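Local coordinates for protein zinc-finger (PDB 3RMQ) that is of unknown function but binds a zinc ion through three cysteines and a histidine, as expected of a small zinc-finger protein, at residues Y7-A12 with V61-L66; R30-T33 with T39-P42; A34-T39 with I91-E96. The protein carries 1 engineered substitution. All blocks are in the same frame, centred on the assembly; numbering follows the deposited sequence. Where two conformers were deposited one is given.

Contact 1 of 3, residues Y7-A12 with V61-L66. With ZN (zinc ion), chain B.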
ATOM      1  N   TYR A   7      -5.520  10.962   2.348  1.00 15.04           N
ATOM      2  CA  TYR A   7      -5.327   9.591   1.859  1.00 13.16           C
ATOM      3  C   TYR A   7      -6.510   8.722   2.262  1.00 15.77           C
ATOM      4  O   TYR A   7      -6.950   8.759   3.410  1.00 15.45           O
ATOM      5  CB  TYR A   7      -4.084   8.958   2.498  1.00 15.84           C
ATOM      6  CG  TYR A   7      -2.813   9.713   2.166  1.00 17.86           C
ATOM      7  CD1 TYR A   7      -2.270   9.650   0.884  1.00 18.62           C
ATOM      8  CD2 TYR A   7      -2.216  10.554   3.106  1.00 18.31           C
ATOM      9  CE1 TYR A   7      -1.113  10.343   0.569  1.00 16.34           C
ATOM     10  CE2 TYR A   7      -1.065  11.265   2.790  1.00 16.93           C
ATOM     11  CZ  TYR A   7      -0.540  11.160   1.516  1.00 21.54           C
ATOM     12  OH  TYR A   7       0.597  11.853   1.159  1.00 23.14           O
ATOM     13  N   LEU A   8      -6.940   7.870   1.353  1.00 11.71           N
ATOM     14  CA  LEU A   8      -8.069   6.955   1.650  1.00 13.00           C
ATOM     15  C   LEU A   8      -7.722   5.576   1.108  1.00 15.90           C
ATOM     16  O   LEU A   8      -6.853   5.445   0.224  1.00 15.05           O
ATOM     17  CB  LEU A   8      -9.367   7.437   0.995  1.00 14.50           C
ATOM     18  CG  LEU A   8     -10.005   8.727   1.587  1.00 15.81           C
ATOM     19  CD1 LEU A   8     -11.161   9.122   0.762  1.00 19.35           C
ATOM     20  CD2 LEU A   8     -10.454   8.474   3.091  1.00 16.15           C
ATOM     21  N   TRP A   9      -8.422   4.563   1.606  1.00 13.30           N
ATOM     22  CA  TRP A   9      -8.234   3.195   1.155  1.00 14.30           C
ATOM     23  C   TRP A   9      -9.180   2.877   0.008  1.00 15.51           C
ATOM     24  O   TRP A   9     -10.311   3.414  -0.033  1.00 12.50           O
ATOM     25  CB  TRP A   9      -8.490   2.213   2.346  1.00 13.78           C
ATOM     26  CG  TRP A   9      -7.461   2.373   3.424  1.00 16.72           C
ATOM     27  CD1 TRP A   9      -7.466   3.291   4.465  1.00 17.62           C
ATOM     28  CD2 TRP A   9      -6.245   1.609   3.564  1.00 16.89           C
ATOM     29  NE1 TRP A   9      -6.309   3.124   5.228  1.00 15.74           N
ATOM     30  CE2 TRP A   9      -5.571   2.091   4.715  1.00 16.85           C
ATOM     31  CE3 TRP A   9      -5.669   0.547   2.828  1.00 15.70           C
ATOM     32  CZ2 TRP A   9      -4.315   1.565   5.144  1.00 18.82           C
ATOM     33  CZ3 TRP A   9      -4.408   0.003   3.276  1.00 17.06           C
ATOM     34  CH2 TRP A   9      -3.769   0.523   4.411  1.00 19.48           C
ATOM     35  N   GLN A  10      -8.745   1.983  -0.889  1.00 12.15           N
ATOM     36  CA  GLN A  10      -9.624   1.469  -1.935  1.00 12.00           C
ATOM     37  C   GLN A  10      -9.154   0.087  -2.372  1.00 16.05           C
ATOM     38  O   GLN A  10      -7.977  -0.080  -2.723  1.00 15.26           O
ATOM     39  CB  GLN A  10      -9.628   2.430  -3.150  1.00 13.56           C
ATOM     40  CG  GLN A  10     -10.368   1.878  -4.393  1.00 18.54           C
ATOM     41  CD  GLN A  10     -11.845   1.630  -4.115  1.00 19.90           C
ATOM     42  OE1 GLN A  10     -12.537   2.533  -3.641  1.00 16.76           O
ATOM     43  NE2 GLN A  10     -12.328   0.400  -4.374  1.00 16.34           N
ATOM     44  N   GLN A  11     -10.056  -0.887  -2.341  1.00 13.77           N
ATOM     45  CA  GLN A  11      -9.689  -2.260  -2.762  1.00 14.27           C
ATOM     46  C   GLN A  11      -9.655  -2.293  -4.288  1.00 16.57           C
ATOM     47  O   GLN A  11     -10.568  -1.753  -4.973  1.00 14.02           O
ATOM     48  CB  GLN A  11     -10.708  -3.278  -2.274  1.00 14.47           C
ATOM     49  CG  GLN A  11     -10.310  -4.742  -2.670  1.00 13.89           C
ATOM     50  CD  GLN A  11     -11.214  -5.746  -2.044  1.00 14.23           C
ATOM     51  OE1 GLN A  11     -11.062  -6.081  -0.857  1.00 14.33           O
ATOM     52  NE2 GLN A  11     -12.210  -6.213  -2.804  1.00 15.08           N
ATOM     53  N   ALA A  12      -8.613  -2.915  -4.848  1.00 15.38           N
ATOM     54  CA  ALA A  12      -8.542  -3.092  -6.298  1.00 14.34           C
ATOM     55  C   ALA A  12      -7.428  -4.056  -6.629  1.00 18.74           C
ATOM     56  O   ALA A  12      -6.392  -4.078  -5.966  1.00 16.35           O
ATOM     57  CB  ALA A  12      -8.277  -1.727  -6.994  1.00 14.34           C
ATOM     58  N   VAL A  61       2.818  -2.428   0.640  1.00 16.00           N
ATOM     59  CA  VAL A  61       3.598  -1.258   0.225  1.00 16.57           C
ATOM     60  C   VAL A  61       2.842   0.049   0.510  1.00 19.82           C
ATOM     61  O   VAL A  61       3.390   1.004   1.083  1.00 14.42           O
ATOM     62  CB  VAL A  61       3.937  -1.364  -1.276  1.00 17.30           C
ATOM     63  CG1 VAL A  61       4.635  -0.113  -1.731  1.00 20.98           C
ATOM     64  CG2 VAL A  61       4.840  -2.629  -1.488  1.00 23.65           C
ATOM     65  N   CYS A  62       1.579   0.082   0.119  1.00 18.27           N
ATOM     66  CA  CYS A  62       0.735   1.244   0.407  1.00 16.46           C
ATOM     67  C   CYS A  62       0.643   1.523   1.922  1.00 16.65           C
ATOM     68  O   CYS A  62       0.618   2.688   2.335  1.00 14.29           O
ATOM     69  CB  CYS A  62      -0.701   1.026  -0.122  1.00 13.42           C
ATOM     70  SG  CYS A  62      -0.896   1.356  -1.857  1.00 15.11           S
ATOM     71  N   THR A  63       0.530   0.479   2.732  1.00 15.94           N
ATOM     72  CA  THR A  63       0.365   0.659   4.193  1.00 14.17           C
ATOM     73  C   THR A  63       1.606   1.353   4.780  1.00 18.52           C
ATOM     74  O   THR A  63       1.495   2.290   5.557  1.00 18.25           O
ATOM     75  CB  THR A  63       0.140  -0.713   4.920  1.00 20.42           C
ATOM     76  OG1 THR A  63      -1.035  -1.378   4.399  1.00 18.62           O
ATOM     77  CG2 THR A  63      -0.043  -0.504   6.478  1.00 20.80           C
ATOM     78  N   ILE A  64       2.800   0.869   4.397  1.00 13.51           N
ATOM     79  CA  ILE A  64       4.060   1.435   4.870  1.00 17.32           C
ATOM     80  C   ILE A  64       4.245   2.839   4.258  1.00 19.70           C
ATOM     81  O   ILE A  64       4.667   3.762   4.949  1.00 19.19           O
ATOM     82  CB  ILE A  64       5.265   0.539   4.480  1.00 23.95           C
ATOM     83  CG1 ILE A  64       5.194  -0.822   5.191  1.00 30.39           C
ATOM     84  CG2 ILE A  64       6.617   1.251   4.749  1.00 22.97           C
ATOM     85  CD1 ILE A  64       4.895  -0.734   6.616  1.00 33.75           C
ATOM     86  N   ALA A  65       3.949   2.997   2.961  1.00 19.29           N
ATOM     87  CA  ALA A  65       4.051   4.332   2.314  1.00 21.16           C
ATOM     88  C   ALA A  65       3.179   5.369   3.040  1.00 20.53           C
ATOM     89  O   ALA A  65       3.605   6.498   3.278  1.00 20.15           O
ATOM     90  CB  ALA A  65       3.697   4.259   0.868  1.00 20.68           C
ATOM     91  N   LEU A  66       1.956   4.975   3.404  1.00 17.44           N
ATOM     92  CA  LEU A  66       1.043   5.854   4.160  1.00 18.97           C
ATOM     93  C   LEU A  66       1.623   6.224   5.535  1.00 23.18           C
ATOM     94  O   LEU A  66       1.683   7.426   5.912  1.00 23.31           O
ATOM     95  CB  LEU A  66      -0.318   5.157   4.332  1.00 16.78           C
ATOM     96  CG  LEU A  66      -1.362   5.967   5.113  1.00 17.41           C
ATOM     97  CD1 LEU A  66      -1.562   7.381   4.508  1.00 15.43           C
ATOM     98  CD2 LEU A  66      -2.720   5.210   5.163  1.00 17.30           C
TER
HETATM   99 ZN    ZN B 114      -0.666  -0.562  -3.050  1.00 17.46          ZN
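Leu-66 meets two aromatic rings of strand 7-12, one with each of its methyl groups. CD1 lies against Tyr-7, 3.5 Å from CD2 of that ring and nearly as close to its CG and CB. The approach is oblique to the ring, and the side chains run past one another head to tail. CD2 of Leu-66 reaches the indole of Trp-9, 4.0 Å from CZ2, again at a slant. The reach follows from the Leu-66 torsions. CG is anti to the backbone N (chi1 180°), and the two methyls then fork between Tyr-7 and Trp-9.

Trp-9 starts out alongside the helix rather than at it. Its CG stands beside the backbone N (chi1 -66°), and the far end of the indole swings in to the helix. There CH2 comes 3.3 Å from OG1 of Thr-63. The hydroxyl sits at the rim of the six-membered ring, in its plane, so it faces a C-H edge and not the pi cloud. OG1 is hydrogen-bonded to the carbonyl O of Cys-59, just before the helix.

The strand and helix segments run nearly antiparallel, at 170°, with their axes 10.9 Å apart at closest approach. Side chains alone bridge that gap. One turn back from Leu-66, Cys-62 binds the zinc ion through SG at 2.3 Å, together with His-17, Cys-36 and Cys-59. His-17 lies on strand 15-20, which pairs with strand 7-12 in the hairpin.

The chemistry is therefore mainly apolar, with one hydroxyl at an aromatic edge. It holds the hairpin and the helix by van der Waals contact, while the zinc ion adds coordinate bonds, through His-17 of the paired strand and Cys-62 of the helix.

Contact 2 of 3, residues R30-T33 with T39-P42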
ATOM      1  N   ARG A  30     -12.543   2.726 -13.700  1.00 26.73           N
ATOM      2  CA  ARG A  30     -11.582   3.785 -13.974  1.00 27.24           C
ATOM      3  C   ARG A  30     -10.286   3.458 -13.249  1.00 25.71           C
ATOM      4  O   ARG A  30     -10.323   3.100 -12.065  1.00 24.89           O
ATOM      5  CB  ARG A  30     -12.116   5.106 -13.449  1.00 33.47           C
ATOM      6  CG  ARG A  30     -11.979   6.234 -14.440  1.00 48.59           C
ATOM      7  CD  ARG A  30     -11.208   7.392 -13.858  1.00 53.96           C
ATOM      8  NE  ARG A  30     -11.877   8.012 -12.718  1.00 59.79           N
ATOM      9  CZ  ARG A  30     -12.919   8.834 -12.806  1.00 67.10           C
ATOM     10  NH1 ARG A  30     -13.442   9.127 -13.990  1.00 69.18           N
ATOM     11  NH2 ARG A  30     -13.448   9.352 -11.702  1.00 70.36           N
ATOM     12  N   PRO A  31      -9.149   3.540 -13.944  1.00 26.94           N
ATOM     13  CA  PRO A  31      -7.887   3.237 -13.248  1.00 27.18           C
ATOM     14  C   PRO A  31      -7.500   4.340 -12.287  1.00 27.78           C
ATOM     15  O   PRO A  31      -7.814   5.519 -12.537  1.00 21.73           O
ATOM     16  CB  PRO A  31      -6.861   3.204 -14.377  1.00 32.52           C
ATOM     17  CG  PRO A  31      -7.444   4.125 -15.413  1.00 36.99           C
ATOM     18  CD  PRO A  31      -8.927   3.844 -15.370  1.00 34.57           C
ATOM     19  N   PHE A  32      -6.824   3.986 -11.199  1.00 23.21           N
ATOM     20  CA  PHE A  32      -6.108   4.985 -10.431  1.00 18.97           C
ATOM     21  C   PHE A  32      -4.759   4.411 -10.071  1.00 21.25           C
ATOM     22  O   PHE A  32      -4.546   3.210 -10.181  1.00 19.43           O
ATOM     23  CB  PHE A  32      -6.887   5.383  -9.173  1.00 16.18           C
ATOM     24  CG  PHE A  32      -7.002   4.275  -8.119  1.00 18.50           C
ATOM     25  CD1 PHE A  32      -8.011   3.315  -8.199  1.00 17.06           C
ATOM     26  CD2 PHE A  32      -6.100   4.205  -7.061  1.00 15.58           C
ATOM     27  CE1 PHE A  32      -8.121   2.288  -7.221  1.00 17.42           C
ATOM     28  CE2 PHE A  32      -6.183   3.178  -6.091  1.00 15.87           C
ATOM     29  CZ  PHE A  32      -7.209   2.208  -6.169  1.00 15.55           C
ATOM     30  N   THR A  33      -3.834   5.264  -9.652  1.00 18.23           N
ATOM     31  CA  THR A  33      -2.535   4.773  -9.262  1.00 16.42           C
ATOM     32  C   THR A  33      -2.445   4.936  -7.751  1.00 19.43           C
ATOM     33  O   THR A  33      -2.657   6.027  -7.206  1.00 20.22           O
ATOM     34  CB  THR A  33      -1.412   5.576  -9.935  1.00 23.36           C
ATOM     35  OG1 THR A  33      -1.530   5.417 -11.364  1.00 24.75           O
ATOM     36  CG2 THR A  33      -0.067   5.048  -9.489  1.00 19.42           C
ATOM     37  N   THR A  39      -0.983   0.833 -10.987  1.00 23.43           N
ATOM     38  CA  THR A  39      -2.190   1.410 -11.585  1.00 24.01           C
ATOM     39  C   THR A  39      -3.228   0.297 -11.606  1.00 23.22           C
ATOM     40  O   THR A  39      -2.989  -0.794 -12.166  1.00 20.00           O
ATOM     41  CB  THR A  39      -1.930   1.915 -13.016  1.00 28.37           C
ATOM     42  OG1 THR A  39      -0.974   2.977 -12.954  1.00 29.35           O
ATOM     43  CG2 THR A  39      -3.222   2.456 -13.623  1.00 30.43           C
ATOM     44  N   VAL A  40      -4.356   0.519 -10.940  1.00 21.65           N
ATOM     45  CA  VAL A  40      -5.340  -0.551 -10.735  1.00 18.69           C
ATOM     46  C   VAL A  40      -6.746   0.002 -11.009  1.00 19.50           C
ATOM     47  O   VAL A  40      -6.940   1.217 -10.959  1.00 23.17           O
ATOM     48  CB  VAL A  40      -5.285  -1.088  -9.277  1.00 19.02           C
ATOM     49  CG1 VAL A  40      -3.939  -1.895  -9.027  1.00 22.86           C
ATOM     50  CG2 VAL A  40      -5.425   0.069  -8.310  1.00 16.79           C
ATOM     51  N   THR A  41      -7.720  -0.876 -11.245  1.00 19.49           N
ATOM     52  CA  THR A  41      -9.085  -0.439 -11.587  1.00 20.52           C
ATOM     53  C   THR A  41     -10.071  -1.213 -10.730  1.00 20.87           C
ATOM     54  O   THR A  41     -10.097  -2.436 -10.808  1.00 23.02           O
ATOM     55  CB  THR A  41      -9.414  -0.713 -13.082  1.00 33.64           C
ATOM     56  OG1 THR A  41      -8.479  -0.026 -13.912  1.00 33.36           O
ATOM     57  CG2 THR A  41     -10.816  -0.263 -13.426  1.00 33.67           C
ATOM     58  N   PRO A  42     -10.879  -0.508  -9.911  1.00 21.27           N
ATOM     59  CA  PRO A  42     -11.887  -1.182  -9.085  1.00 21.29           C
ATOM     60  C   PRO A  42     -12.928  -1.865  -9.959  1.00 20.17           C
ATOM     61  O   PRO A  42     -13.346  -1.277 -10.995  1.00 21.71           O
ATOM     62  CB  PRO A  42     -12.530  -0.037  -8.286  1.00 25.07           C
ATOM     63  CG  PRO A  42     -11.588   1.087  -8.365  1.00 23.75           C
ATOM     64  CD  PRO A  42     -10.847   0.950  -9.666  1.00 22.09           C
TER
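Phe-32 turns one face of its ring to CG2 of Val-40, its partner in the antiparallel hairpin. From CB the chain turns to CG between the backbone N and the carbonyl carbon (chi1 68°), which leans the ring toward the neighbouring strand. CD1 of Phe-32 is 3.6 Å from Val-40 O and also nears CD of Pro-42. CE1 passes between two residues, with CG2 of Val-40 over the ring face and CG of Pro-42 at the edge. CE2 also lies under CG2 of Val-40. At the tip, CZ is 3.5 Å from Val-40 CG2. This methyl makes a CH-pi contact, offset toward the rim of the ring.

The backbones of Phe-32 and Val-40 form a hydrogen-bonded pair. N of each residue donates to O of the other, both at 2.8 Å. Thr-33 and Thr-39 are the next, non-hydrogen-bonded pair. Their side chains lie on the other face and join hydroxyl to hydroxyl, OG1 to OG1, at 3.0 Å.

Phe-32 and Val-40 also pack on Ala-12 of strand 7-12. The arrangement is a short beta hairpin whose loop supplies one ligand, Cys-36, of the zinc site of three cysteines and a histidine.

Contact 3 of 3, residues A34-T39 with I91-E96. With ZN (zinc ion), chain B.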
ATOM      1  N   ALA A  34      -2.138   3.836  -7.095  1.00 16.84           N
ATOM      2  CA  ALA A  34      -2.025   3.810  -5.636  1.00 16.79           C
ATOM      3  C   ALA A  34      -0.681   4.394  -5.146  1.00 17.23           C
ATOM      4  O   ALA A  34       0.260   4.641  -5.938  1.00 17.42           O
ATOM      5  CB  ALA A  34      -2.143   2.380  -5.182  1.00 15.74           C
ATOM      6  N   LEU A  35      -0.536   4.572  -3.833  1.00 16.17           N
ATOM      7  CA  LEU A  35       0.743   5.102  -3.301  1.00 19.24           C
ATOM      8  C   LEU A  35       1.900   4.164  -3.666  1.00 18.13           C
ATOM      9  O   LEU A  35       3.058   4.578  -3.793  1.00 19.29           O
ATOM     10  CB  LEU A  35       0.717   5.236  -1.768  1.00 17.94           C
ATOM     11  CG  LEU A  35      -0.232   6.229  -1.169  1.00 21.10           C
ATOM     12  CD1 LEU A  35       0.078   6.330   0.351  1.00 17.79           C
ATOM     13  CD2 LEU A  35      -0.127   7.568  -1.912  1.00 22.42           C
ATOM     14  N   CYS A  36       1.603   2.891  -3.861  1.00 16.52           N
ATOM     15  CA  CYS A  36       2.689   1.927  -4.133  1.00 19.17           C
ATOM     16  C   CYS A  36       3.120   1.991  -5.578  1.00 22.44           C
ATOM     17  O   CYS A  36       4.093   1.318  -5.994  1.00 21.98           O
ATOM     18  CB  CYS A  36       2.237   0.485  -3.812  1.00 20.15           C
ATOM     19  SG  CYS A  36       0.846  -0.057  -4.820  1.00 17.47           S
ATOM     20  N   GLY A  37       2.393   2.768  -6.377  1.00 18.92           N
ATOM     21  CA  GLY A  37       2.779   2.920  -7.774  1.00 22.66           C
ATOM     22  C   GLY A  37       2.055   2.026  -8.769  1.00 21.86           C
ATOM     23  O   GLY A  37       2.166   2.223  -9.965  1.00 25.65           O
ATOM     24  N   GLU A  38       1.296   1.050  -8.280  0.57 19.52           N
ATOM     25  CA  GLU A  38       0.507   0.180  -9.163  0.57 20.17           C
ATOM     26  C   GLU A  38      -0.735   0.919  -9.677  0.57 21.29           C
ATOM     27  O   GLU A  38      -1.451   1.545  -8.898  0.57 18.19           O
ATOM     28  CB  GLU A  38       0.067  -1.082  -8.411  0.57 24.17           C
ATOM     29  CG  GLU A  38       1.195  -2.066  -8.106  0.57 29.87           C
ATOM     30  CD  GLU A  38       1.734  -2.745  -9.355  0.57 38.33           C
ATOM     31  OE1 GLU A  38       1.065  -3.667  -9.862  0.57 39.12           O
ATOM     32  OE2 GLU A  38       2.818  -2.351  -9.825  0.57 44.13           O
ATOM     33  N   THR A  39      -0.983   0.833 -10.987  1.00 23.43           N
ATOM     34  CA  THR A  39      -2.190   1.410 -11.585  1.00 24.01           C
ATOM     35  C   THR A  39      -3.228   0.297 -11.606  1.00 23.22           C
ATOM     36  O   THR A  39      -2.989  -0.794 -12.166  1.00 20.00           O
ATOM     37  CB  THR A  39      -1.930   1.915 -13.016  1.00 28.37           C
ATOM     38  OG1 THR A  39      -0.974   2.977 -12.954  1.00 29.35           O
ATOM     39  CG2 THR A  39      -3.222   2.456 -13.623  1.00 30.43           C
ATOM     40  N   ILE A  91       8.978  -5.910  -1.954  1.00 20.81           N
ATOM     41  CA  ILE A  91      10.117  -5.234  -1.338  1.00 27.35           C
ATOM     42  C   ILE A  91      10.740  -4.290  -2.335  1.00 26.57           C
ATOM     43  O   ILE A  91      11.068  -3.157  -2.000  1.00 26.53           O
ATOM     44  CB  ILE A  91      11.172  -6.252  -0.809  1.00 23.39           C
ATOM     45  CG1 ILE A  91      10.521  -7.165   0.248  1.00 25.38           C
ATOM     46  CG2 ILE A  91      12.386  -5.517  -0.236  1.00 24.11           C
ATOM     47  CD1 ILE A  91      11.422  -8.390   0.673  1.00 26.11           C
ATOM     48  N   THR A  92      10.927  -4.730  -3.568  1.00 24.54           N
ATOM     49  CA  THR A  92      11.599  -3.844  -4.506  1.00 31.85           C
ATOM     50  C   THR A  92      10.640  -2.704  -4.889  1.00 25.77           C
ATOM     51  O   THR A  92      11.075  -1.574  -5.134  1.00 22.44           O
ATOM     52  CB  THR A  92      12.184  -4.598  -5.723  1.00 37.63           C
ATOM     53  OG1 THR A  92      11.125  -5.207  -6.459  1.00 35.17           O
ATOM     54  CG2 THR A  92      13.170  -5.671  -5.247  1.00 34.78           C
ATOM     55  N   ARG A  93       9.335  -2.970  -4.879  1.00 35.36           N
ATOM     56  CA  ARG A  93       8.363  -1.898  -5.089  1.00 32.15           C
ATOM     57  C   ARG A  93       8.411  -0.859  -3.926  1.00 31.08           C
ATOM     58  O   ARG A  93       8.369   0.350  -4.161  1.00 30.78           O
ATOM     59  CB  ARG A  93       6.954  -2.494  -5.247  1.00 29.22           C
ATOM     60  CG  ARG A  93       5.877  -1.477  -5.572  1.00 24.27           C
ATOM     61  CD  ARG A  93       4.495  -2.213  -5.867  1.00 27.64           C
ATOM     62  NE  ARG A  93       4.641  -3.165  -6.973  1.00 33.33           N
ATOM     63  CZ  ARG A  93       4.122  -4.398  -7.013  1.00 37.51           C
ATOM     64  NH1 ARG A  93       3.394  -4.860  -6.011  1.00 34.95           N
ATOM     65  NH2 ARG A  93       4.331  -5.188  -8.073  1.00 40.34           N
ATOM     66  N   LEU A  94       8.528  -1.321  -2.671  1.00 23.28           N
ATOM     67  CA  LEU A  94       8.628  -0.378  -1.534  1.00 24.91           C
ATOM     68  C   LEU A  94       9.918   0.447  -1.635  1.00 26.67           C
ATOM     69  O   LEU A  94       9.936   1.625  -1.266  1.00 26.77           O
ATOM     70  CB  LEU A  94       8.645  -1.114  -0.195  1.00 25.20           C
ATOM     71  CG  LEU A  94       8.714  -0.250   1.076  1.00 24.67           C
ATOM     72  CD1 LEU A  94       7.527   0.673   1.154  1.00 22.31           C
ATOM     73  CD2 LEU A  94       8.750  -1.140   2.315  1.00 26.40           C
ATOM     74  N   ALA A  95      11.007  -0.173  -2.084  1.00 23.63           N
ATOM     75  CA  ALA A  95      12.282   0.552  -2.213  1.00 33.97           C
ATOM     76  C   ALA A  95      12.201   1.686  -3.242  1.00 36.72           C
ATOM     77  O   ALA A  95      12.990   2.629  -3.194  1.00 40.37           O
ATOM     78  CB  ALA A  95      13.435  -0.392  -2.563  1.00 35.19           C
ATOM     79  N   GLU A  96      11.270   1.590  -4.177  1.00 39.74           N
ATOM     80  CA  GLU A  96      11.112   2.642  -5.168  1.00 42.30           C
ATOM     81  C   GLU A  96      10.404   3.849  -4.548  1.00 42.95           C
ATOM     82  O   GLU A  96      10.525   4.969  -5.036  1.00 42.51           O
ATOM     83  CB  GLU A  96      10.336   2.119  -6.389  1.00 44.28           C
ATOM     84  CG  GLU A  96      11.177   1.281  -7.359  1.00 53.03           C
ATOM     85  CD  GLU A  96      12.234   2.110  -8.133  1.00 66.60           C
ATOM     86  OE1 GLU A  96      13.254   1.524  -8.572  1.00 70.86           O
ATOM     87  OE2 GLU A  96      12.044   3.342  -8.313  1.00 68.63           O
TER
HETATM   88 ZN    ZN B 114      -0.666  -0.562  -3.050  1.00 17.46          ZN
HETATM   89  O   HOH W   1       6.865   1.782  -6.285  1.00 42.17           O
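Arg-93 lays one face of its guanidinium over the carboxylate of Glu-38. Glu-38 has two conformers, and the stack and salt bridge hold for the one described. The two planes are 27° apart, and CD of Glu-38 stands 3.6 Å above the guanidinium plane of Arg-93, offset toward its rim. OE2 of Glu-38 is 3.5 Å from NE of Arg-93. OE2 sits over the face of the guanidinium, where no N-H is directed, and the attraction in this salt bridge is electrostatic.

The first carbons of Arg-93 extend from the helix, with CG anti to the backbone N (chi1 -176°). They pass the carbonyl of Cys-36, where CG of Arg-93 is 3.3 Å from O. A bend at chi3 (-58°) then turns the guanidinium to Glu-38, whose own chain is bent at chi2.

Cys-36 lies in a type I beta turn from Ala-34 to Gly-37, within the loop of the hairpin that provides one ligand of the zinc site. SG of Cys-36 binds the zinc ion at 2.4 Å and accepts a weak hydrogen bond from N of Glu-38. His-17, Cys-59 and Cys-62 complete the site. A water donates to O of Cys-36 at 2.8 Å and to O of Arg-93 at 3.0 Å, tying the turn to helix 88-97.

In the fold
Contacts 1 and 3 each hold a zinc ligand, and their centres are 10 Å apart. Contact 2 lies farther out, with the side chain of Val-40 about 7 Å from the ion. Its centre is about 13 Å from that of contact 1 and 14 Å from that of contact 3. It shares Thr-39 with contact 3, whose turn closes the same hairpin. Along the chain, contact 2 is nested inside the loop closed by contact 1, whereas contacts 1 and 3 cross. Ala-12 and Gln-10 of contact 1 pack on contact 2. The zinc ties the two hairpins to the start of helix 60-69, and helix 88-97 packs on that helix through Leu-94 and Ile-64, consistent with a structural role for the metal.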